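Local coordinates for hypothetical protein aq_1956 (Aquifex aeolicus, PDB 2YVT), which is of unknown function but belongs to the calcineurin-like metallophosphoesterase superfamily and may hydrolyse phosphate esters, at residues F14-F18 with T77-F81; P33-V38 with L88-F93. Residue numbers count along the deposited sequence, not the author numbering.

Overall arrangement
From the N terminus, strand 7-12 runs into a loop that holds 14-18, then helix 21-31 leads to strand 35-39. The chain next passes through helices 46-57 and 65-86 and returns as strand 91-95. Contact 1 closes the span from the loop to helix 65-86, with 58 residues between its segments. Contact 2 closes the span between the two neighbouring parallel strands, with 49 between. The segments alternate along the chain, so the two contacts cross. Their centres lie about 16 Å apart, yet they touch where Phe81 CZ packs on Val38 CG1 at 3.9 Å. Together they join helix 65-86 to the loop after the first strand and set strand 91-95 beside strand 35-39.

Contact 1 (F14-F18 with T77-F81); sequences FKERF and TLDKF
Segment 14-18 is a tight loop facing one side of helical segment 77-81. Phe14 to Arg17 form a type I' beta turn, with positive phi at Lys15 (47°) and Glu16 (61°). Arg17 N donates to Phe14 O at 3.0 Å. Arg17 then centres an inverse gamma turn, which brings Phe18 round to the helix. The nearest CA atoms are those of Glu16 and Thr77, 7.6 Å apart. Phe18 has the most area covered. Its chi1 is m (-58°), and its CB points toward the helix. The extended side chain of Lys80, t at all four chi angles, runs over one ring face. Lys80 CE is 3.8 Å from the centroid of the Phe18 ring, a CH-pi contact. Lys80 NZ is 4.4 Å from the same centroid, 25° off the normal, a cation-pi pair. The ring edge meets helix backbone, with Phe18 CE1 3.6 Å from Phe81 N and Phe18 CZ 3.9 Å from Thr77 O. In the calcineurin-like alpha/beta fold, this packs the loop between strand 7-12 and helix 21-31 against helix 65-86, which lies between strands 35-39 and 91-95 in the chain. Phe81, chi1 t, forms an oblique aromatic pair with Phe14, also t. Their centroids are 5.3 Å apart and their planes at 56°, and Phe14 CE2 comes to 3.7 Å from Phe81 CD1. Thr77 CG2 lies 3.7 Å from Glu16 CD. Glu16 OE2 is hydrogen-bonded to Tyr73 OH and Lys44 N, and Thr77 OG1 bonds Tyr73 O.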
ATOM      1  N   PHE A  14       0.226  -1.181   8.484  1.00  7.56           N
ATOM      2  CA  PHE A  14       1.162  -1.798   9.429  1.00  8.15           C
ATOM      3  C   PHE A  14       1.361  -0.894  10.650  1.00  9.19           C
ATOM      4  O   PHE A  14       1.362  -1.377  11.788  1.00 10.61           O
ATOM      5  CB  PHE A  14       2.492  -2.115   8.732  1.00  9.50           C
ATOM      6  CG  PHE A  14       3.552  -2.590   9.664  1.00  9.95           C
ATOM      7  CD1 PHE A  14       3.478  -3.864  10.218  1.00 10.40           C
ATOM      8  CD2 PHE A  14       4.629  -1.766   9.992  1.00 11.56           C
ATOM      9  CE1 PHE A  14       4.461  -4.303  11.101  1.00 10.63           C
ATOM     10  CE2 PHE A  14       5.615  -2.194  10.879  1.00 10.85           C
ATOM     11  CZ  PHE A  14       5.530  -3.464  11.433  1.00 10.65           C
ATOM     12  N   LYS A  15       1.522   0.409  10.400  1.00  9.62           N
ATOM     13  CA  LYS A  15       1.553   1.446  11.448  1.00 10.82           C
ATOM     14  C   LYS A  15       2.462   1.069  12.622  1.00 10.79           C
ATOM     15  O   LYS A  15       2.089   1.177  13.795  1.00 11.93           O
ATOM     16  CB  LYS A  15       0.133   1.789  11.932  1.00 11.94           C
ATOM     17  CG  LYS A  15      -0.674   2.610  10.934  1.00 14.60           C
ATOM     18  CD  LYS A  15      -2.067   2.955  11.453  1.00 15.07           C
ATOM     19  CE  LYS A  15      -2.870   3.721  10.406  1.00 18.27           C
ATOM     20  NZ  LYS A  15      -4.115   4.355  10.966  1.00 20.86           N
ATOM     21  N   GLU A  16       3.661   0.611  12.281  1.00  9.83           N
ATOM     22  CA  GLU A  16       4.711   0.307  13.264  1.00 11.56           C
ATOM     23  C   GLU A  16       4.331  -0.789  14.280  1.00 10.62           C
ATOM     24  O   GLU A  16       4.848  -0.810  15.405  1.00 11.88           O
ATOM     25  CB  GLU A  16       5.164   1.593  13.971  1.00 11.73           C
ATOM     26  CG  GLU A  16       5.549   2.699  13.000  1.00 12.80           C
ATOM     27  CD  GLU A  16       6.037   3.965  13.668  1.00 13.79           C
ATOM     28  OE1 GLU A  16       6.377   3.948  14.885  1.00 15.15           O
ATOM     29  OE2 GLU A  16       6.070   4.988  12.953  1.00 14.70           O
ATOM     30  N   ARG A  17       3.443  -1.699  13.879  1.00 11.00           N
ATOM     31  CA  ARG A  17       2.989  -2.775  14.766  1.00 10.69           C
ATOM     32  C   ARG A  17       3.897  -4.003  14.714  1.00 10.65           C
ATOM     33  O   ARG A  17       3.493  -5.114  14.345  1.00 10.69           O
ATOM     34  CB  ARG A  17       1.501  -3.108  14.553  1.00 11.83           C
ATOM     35  CG  ARG A  17       0.559  -1.932  14.898  1.00 11.46           C
ATOM     36  CD  ARG A  17       0.738  -1.441  16.354  1.00 12.16           C
ATOM     37  NE  ARG A  17       0.422  -2.514  17.296  1.00 11.67           N
ATOM     38  CZ  ARG A  17      -0.817  -2.814  17.685  1.00 12.28           C
ATOM     39  NH1 ARG A  17      -1.848  -2.095  17.246  1.00 12.00           N
ATOM     40  NH2 ARG A  17      -1.026  -3.820  18.520  1.00 11.11           N
ATOM     41  N   PHE A  18       5.147  -3.786  15.097  1.00 11.17           N
ATOM     42  CA  PHE A  18       6.117  -4.873  15.129  1.00 11.98           C
ATOM     43  C   PHE A  18       5.675  -5.976  16.087  1.00 12.65           C
ATOM     44  O   PHE A  18       6.000  -7.148  15.869  1.00 13.24           O
ATOM     45  CB  PHE A  18       7.508  -4.356  15.509  1.00 12.01           C
ATOM     46  CG  PHE A  18       8.028  -3.300  14.574  1.00 11.68           C
ATOM     47  CD1 PHE A  18       8.630  -3.667  13.373  1.00 12.43           C
ATOM     48  CD2 PHE A  18       7.896  -1.946  14.876  1.00 12.75           C
ATOM     49  CE1 PHE A  18       9.093  -2.709  12.488  1.00 12.88           C
ATOM     50  CE2 PHE A  18       8.367  -0.968  13.992  1.00 13.32           C
ATOM     51  CZ  PHE A  18       8.972  -1.356  12.799  1.00 13.07           C
ATOM     52  N   THR A  77      13.027   3.528  11.967  1.00 12.21           N
ATOM     53  CA  THR A  77      11.791   2.756  11.954  1.00 11.01           C
ATOM     54  C   THR A  77      11.607   2.051  10.609  1.00 10.03           C
ATOM     55  O   THR A  77      11.228   0.884  10.564  1.00 11.34           O
ATOM     56  CB  THR A  77      10.584   3.641  12.295  1.00 11.91           C
ATOM     57  OG1 THR A  77      10.842   4.318  13.528  1.00 13.20           O
ATOM     58  CG2 THR A  77       9.306   2.808  12.439  1.00 13.11           C
ATOM     59  N   LEU A  78      11.916   2.741   9.516  1.00 10.62           N
ATOM     60  CA  LEU A  78      11.851   2.097   8.197  1.00 10.62           C
ATOM     61  C   LEU A  78      12.860   0.962   8.061  1.00 10.53           C
ATOM     62  O   LEU A  78      12.540  -0.107   7.523  1.00 11.23           O
ATOM     63  CB  LEU A  78      12.055   3.118   7.079  1.00 10.61           C
ATOM     64  CG  LEU A  78      10.891   4.074   6.823  1.00 11.75           C
ATOM     65  CD1 LEU A  78      11.312   5.137   5.808  1.00 11.43           C
ATOM     66  CD2 LEU A  78       9.641   3.334   6.366  1.00 12.86           C
ATOM     67  N   ASP A  79      14.075   1.179   8.561  1.00 10.93           N
ATOM     68  CA  ASP A  79      15.088   0.135   8.518  1.00 12.03           C
ATOM     69  C   ASP A  79      14.616  -1.089   9.296  1.00 11.62           C
ATOM     70  O   ASP A  79      14.782  -2.224   8.842  1.00 12.85           O
ATOM     71  CB  ASP A  79      16.414   0.649   9.077  1.00 13.60           C
ATOM     72  CG  ASP A  79      17.097   1.637   8.160  1.00 15.81           C
ATOM     73  OD1 ASP A  79      16.672   1.804   6.995  1.00 16.95           O
ATOM     74  OD2 ASP A  79      18.080   2.264   8.620  1.00 17.19           O
ATOM     75  N   LYS A  80      13.997  -0.854  10.453  1.00 11.55           N
ATOM     76  CA  LYS A  80      13.468  -1.948  11.268  1.00 10.94           C
ATOM     77  C   LYS A  80      12.340  -2.677  10.549  1.00 10.92           C
ATOM     78  O   LYS A  80      12.261  -3.910  10.591  1.00 11.78           O
ATOM     79  CB  LYS A  80      12.987  -1.421  12.620  1.00 12.46           C
ATOM     80  CG  LYS A  80      12.557  -2.497  13.594  1.00 13.49           C
ATOM     81  CD  LYS A  80      12.173  -1.840  14.898  1.00 16.04           C
ATOM     82  CE  LYS A  80      11.584  -2.813  15.896  1.00 18.17           C
ATOM     83  NZ  LYS A  80      11.182  -2.053  17.121  1.00 21.26           N
ATOM     84  N   PHE A  81      11.485  -1.918   9.866  1.00 10.55           N
ATOM     85  CA  PHE A  81      10.419  -2.519   9.075  1.00  9.94           C
ATOM     86  C   PHE A  81      10.989  -3.433   7.983  1.00 10.10           C
ATOM     87  O   PHE A  81      10.556  -4.571   7.840  1.00 10.41           O
ATOM     88  CB  PHE A  81       9.536  -1.438   8.444  1.00 10.27           C
ATOM     89  CG  PHE A  81       8.614  -1.959   7.369  1.00  9.77           C
ATOM     90  CD1 PHE A  81       7.419  -2.582   7.699  1.00 10.48           C
ATOM     91  CD2 PHE A  81       8.944  -1.817   6.022  1.00 10.74           C
ATOM     92  CE1 PHE A  81       6.563  -3.066   6.707  1.00  9.95           C
ATOM     93  CE2 PHE A  81       8.095  -2.294   5.023  1.00 11.06           C
ATOM     94  CZ  PHE A  81       6.906  -2.925   5.368  1.00 10.47           C
TER

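Contact 2 (P33-V38 with L88-F93); sequences PDILVV and LGVKTF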
ATOM      1  N   PRO A  33       1.767 -18.549   1.869  1.00 15.59           N
ATOM      2  CA  PRO A  33       1.505 -17.690   0.710  1.00 14.54           C
ATOM      3  C   PRO A  33       2.706 -17.664  -0.223  1.00 13.27           C
ATOM      4  O   PRO A  33       3.839 -17.834   0.229  1.00 14.62           O
ATOM      5  CB  PRO A  33       1.325 -16.306   1.339  1.00 14.76           C
ATOM      6  CG  PRO A  33       2.109 -16.364   2.620  1.00 14.94           C
ATOM      7  CD  PRO A  33       1.875 -17.769   3.115  1.00 15.98           C
ATOM      8  N   ASP A  34       2.456 -17.447  -1.508  1.00 12.43           N
ATOM      9  CA  ASP A  34       3.518 -17.272  -2.485  1.00 12.53           C
ATOM     10  C   ASP A  34       4.068 -15.854  -2.464  1.00 12.48           C
ATOM     11  O   ASP A  34       5.257 -15.644  -2.701  1.00 13.66           O
ATOM     12  CB  ASP A  34       3.014 -17.644  -3.873  1.00 15.27           C
ATOM     13  CG  ASP A  34       2.649 -19.101  -3.961  1.00 16.71           C
ATOM     14  OD1 ASP A  34       3.569 -19.948  -3.888  1.00 19.31           O
ATOM     15  OD2 ASP A  34       1.445 -19.399  -4.052  1.00 17.85           O
ATOM     16  N   ILE A  35       3.190 -14.890  -2.190  1.00 11.18           N
ATOM     17  CA  ILE A  35       3.618 -13.501  -2.002  1.00 12.52           C
ATOM     18  C   ILE A  35       2.947 -12.859  -0.798  1.00 11.26           C
ATOM     19  O   ILE A  35       1.822 -13.210  -0.444  1.00 10.11           O
ATOM     20  CB  ILE A  35       3.429 -12.608  -3.255  1.00 15.34           C
ATOM     21  CG1 ILE A  35       1.971 -12.548  -3.703  1.00 16.76           C
ATOM     22  CG2 ILE A  35       4.354 -13.045  -4.396  1.00 16.72           C
ATOM     23  CD1 ILE A  35       1.713 -11.443  -4.750  1.00 16.91           C
ATOM     24  N   LEU A  36       3.689 -11.958  -0.161  1.00  9.93           N
ATOM     25  CA  LEU A  36       3.184 -11.106   0.898  1.00  9.60           C
ATOM     26  C   LEU A  36       3.082  -9.694   0.344  1.00  9.90           C
ATOM     27  O   LEU A  36       4.034  -9.186  -0.259  1.00 10.01           O
ATOM     28  CB  LEU A  36       4.139 -11.132   2.100  1.00  9.71           C
ATOM     29  CG  LEU A  36       3.892 -10.132   3.232  1.00  9.83           C
ATOM     30  CD1 LEU A  36       2.553 -10.384   3.935  1.00 10.97           C
ATOM     31  CD2 LEU A  36       5.039 -10.206   4.222  1.00 10.96           C
ATOM     32  N   VAL A  37       1.923  -9.071   0.525  1.00  8.40           N
ATOM     33  CA  VAL A  37       1.732  -7.680   0.124  1.00  8.49           C
ATOM     34  C   VAL A  37       1.526  -6.843   1.373  1.00  8.35           C
ATOM     35  O   VAL A  37       0.630  -7.121   2.171  1.00  9.08           O
ATOM     36  CB  VAL A  37       0.524  -7.517  -0.838  1.00  8.05           C
ATOM     37  CG1 VAL A  37       0.196  -6.041  -1.058  1.00  9.32           C
ATOM     38  CG2 VAL A  37       0.819  -8.189  -2.170  1.00  8.54           C
ATOM     39  N   VAL A  38       2.369  -5.829   1.552  1.00  7.37           N
ATOM     40  CA  VAL A  38       2.208  -4.892   2.671  1.00  7.76           C
ATOM     41  C   VAL A  38       1.873  -3.532   2.085  1.00  8.04           C
ATOM     42  O   VAL A  38       2.712  -2.914   1.421  1.00  8.04           O
ATOM     43  CB  VAL A  38       3.478  -4.770   3.550  1.00  7.91           C
ATOM     44  CG1 VAL A  38       3.204  -3.865   4.734  1.00  9.17           C
ATOM     45  CG2 VAL A  38       3.936  -6.154   4.045  1.00  8.34           C
ATOM     46  N   LEU A  88      10.760 -12.489   7.402  1.00 12.24           N
ATOM     47  CA  LEU A  88       9.638 -13.412   7.214  1.00 12.09           C
ATOM     48  C   LEU A  88       9.894 -14.353   6.033  1.00 12.14           C
ATOM     49  O   LEU A  88       9.284 -15.425   5.938  1.00 13.91           O
ATOM     50  CB  LEU A  88       8.321 -12.652   7.020  1.00 12.16           C
ATOM     51  CG  LEU A  88       7.878 -11.805   8.216  1.00 12.94           C
ATOM     52  CD1 LEU A  88       6.647 -10.997   7.830  1.00 13.92           C
ATOM     53  CD2 LEU A  88       7.597 -12.706   9.416  1.00 14.70           C
ATOM     54  N   GLY A  89      10.774 -13.920   5.128  1.00 11.73           N
ATOM     55  CA  GLY A  89      11.335 -14.789   4.085  1.00 11.38           C
ATOM     56  C   GLY A  89      10.488 -15.050   2.854  1.00 11.56           C
ATOM     57  O   GLY A  89      10.842 -15.897   2.036  1.00 13.10           O
ATOM     58  N   VAL A  90       9.370 -14.336   2.722  1.00 10.81           N
ATOM     59  CA  VAL A  90       8.448 -14.489   1.590  1.00 11.39           C
ATOM     60  C   VAL A  90       8.758 -13.443   0.513  1.00 10.56           C
ATOM     61  O   VAL A  90       9.220 -12.348   0.831  1.00 10.27           O
ATOM     62  CB  VAL A  90       6.972 -14.285   2.071  1.00 12.85           C
ATOM     63  CG1 VAL A  90       5.968 -14.741   1.012  1.00 15.35           C
ATOM     64  CG2 VAL A  90       6.724 -15.002   3.393  1.00 15.91           C
ATOM     65  N   LYS A  91       8.526 -13.774  -0.761  1.00 10.14           N
ATOM     66  CA  LYS A  91       8.521 -12.738  -1.801  1.00 10.61           C
ATOM     67  C   LYS A  91       7.496 -11.685  -1.394  1.00 10.41           C
ATOM     68  O   LYS A  91       6.342 -12.011  -1.136  1.00 11.28           O
ATOM     69  CB  LYS A  91       8.162 -13.321  -3.173  1.00 11.95           C
ATOM     70  CG  LYS A  91       8.080 -12.268  -4.286  1.00 13.45           C
ATOM     71  CD  LYS A  91       9.458 -11.714  -4.646  1.00 17.05           C
ATOM     72  CE  LYS A  91       9.356 -10.447  -5.487  1.00 19.18           C
ATOM     73  NZ  LYS A  91       9.351  -9.211  -4.625  1.00 16.89           N
ATOM     74  N   THR A  92       7.924 -10.429  -1.330  1.00  9.05           N
ATOM     75  CA  THR A  92       7.112  -9.382  -0.713  1.00 10.40           C
ATOM     76  C   THR A  92       7.072  -8.140  -1.582  1.00  9.00           C
ATOM     77  O   THR A  92       8.117  -7.699  -2.084  1.00 11.76           O
ATOM     78  CB  THR A  92       7.680  -9.006   0.678  1.00 10.07           C
ATOM     79  OG1 THR A  92       7.732 -10.174   1.505  1.00 11.08           O
ATOM     80  CG2 THR A  92       6.818  -7.954   1.373  1.00 11.12           C
ATOM     81  N   PHE A  93       5.873  -7.585  -1.759  1.00  9.17           N
ATOM     82  CA  PHE A  93       5.709  -6.284  -2.389  1.00  8.23           C
ATOM     83  C   PHE A  93       5.217  -5.304  -1.341  1.00  9.53           C
ATOM     84  O   PHE A  93       4.303  -5.613  -0.576  1.00  9.32           O
ATOM     85  CB  PHE A  93       4.706  -6.348  -3.543  1.00  9.84           C
ATOM     86  CG  PHE A  93       5.160  -7.195  -4.689  1.00  9.77           C
ATOM     87  CD1 PHE A  93       6.270  -6.827  -5.442  1.00 11.03           C
ATOM     88  CD2 PHE A  93       4.486  -8.366  -5.008  1.00 11.46           C
ATOM     89  CE1 PHE A  93       6.697  -7.606  -6.515  1.00 11.46           C
ATOM     90  CE2 PHE A  93       4.903  -9.161  -6.074  1.00 12.90           C
ATOM     91  CZ  PHE A  93       6.014  -8.779  -6.829  1.00 11.94           C
TER
HETATM   92  O   HOH W   1       7.689 -16.411  -1.560  1.00 17.68           O
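Leu36 is the residue most covered here. Its t,p rotamer places CD2 4.0 Å from Leu88 CD1, and its CB lies 4.2 Å from Val90 CG1. Val90, chi1 t, also brings CG1 to 3.8 Å from Pro33 O. Helix 21-31 covers this side, with Ile28 touching both Leu88 and Val90. Thr92 lies on the same sheet face as Leu36. Its m rotamer lets OG1 donate to Val90 O at 2.7 Å. On the other face are Ile35, Val37 and Phe93. Ile35 is p,t, and its CD1 meets the edge of the Phe93 ring, 4.1 Å from CE2. Ala128 of strand 126-130 also touches Phe93. Lys91 starts on this face, but its end leads away, and NZ bonds Asn119 O. The backbones pair in parallel: Leu36 N to Lys91 O at 2.8 Å, Phe93 N to Leu36 O at 2.9 Å and Val38 N to Phe93 O at 2.9 Å. Before these bonds, one water links Asp34 O (2.8 Å) to Lys91 N (2.9 Å). Strands 35-39 and 91-95 are neighbours in a mixed sheet, joined by helices: a beta-alpha-beta crossover in the layered alpha/beta fold of calcineurin-like phosphoesterases.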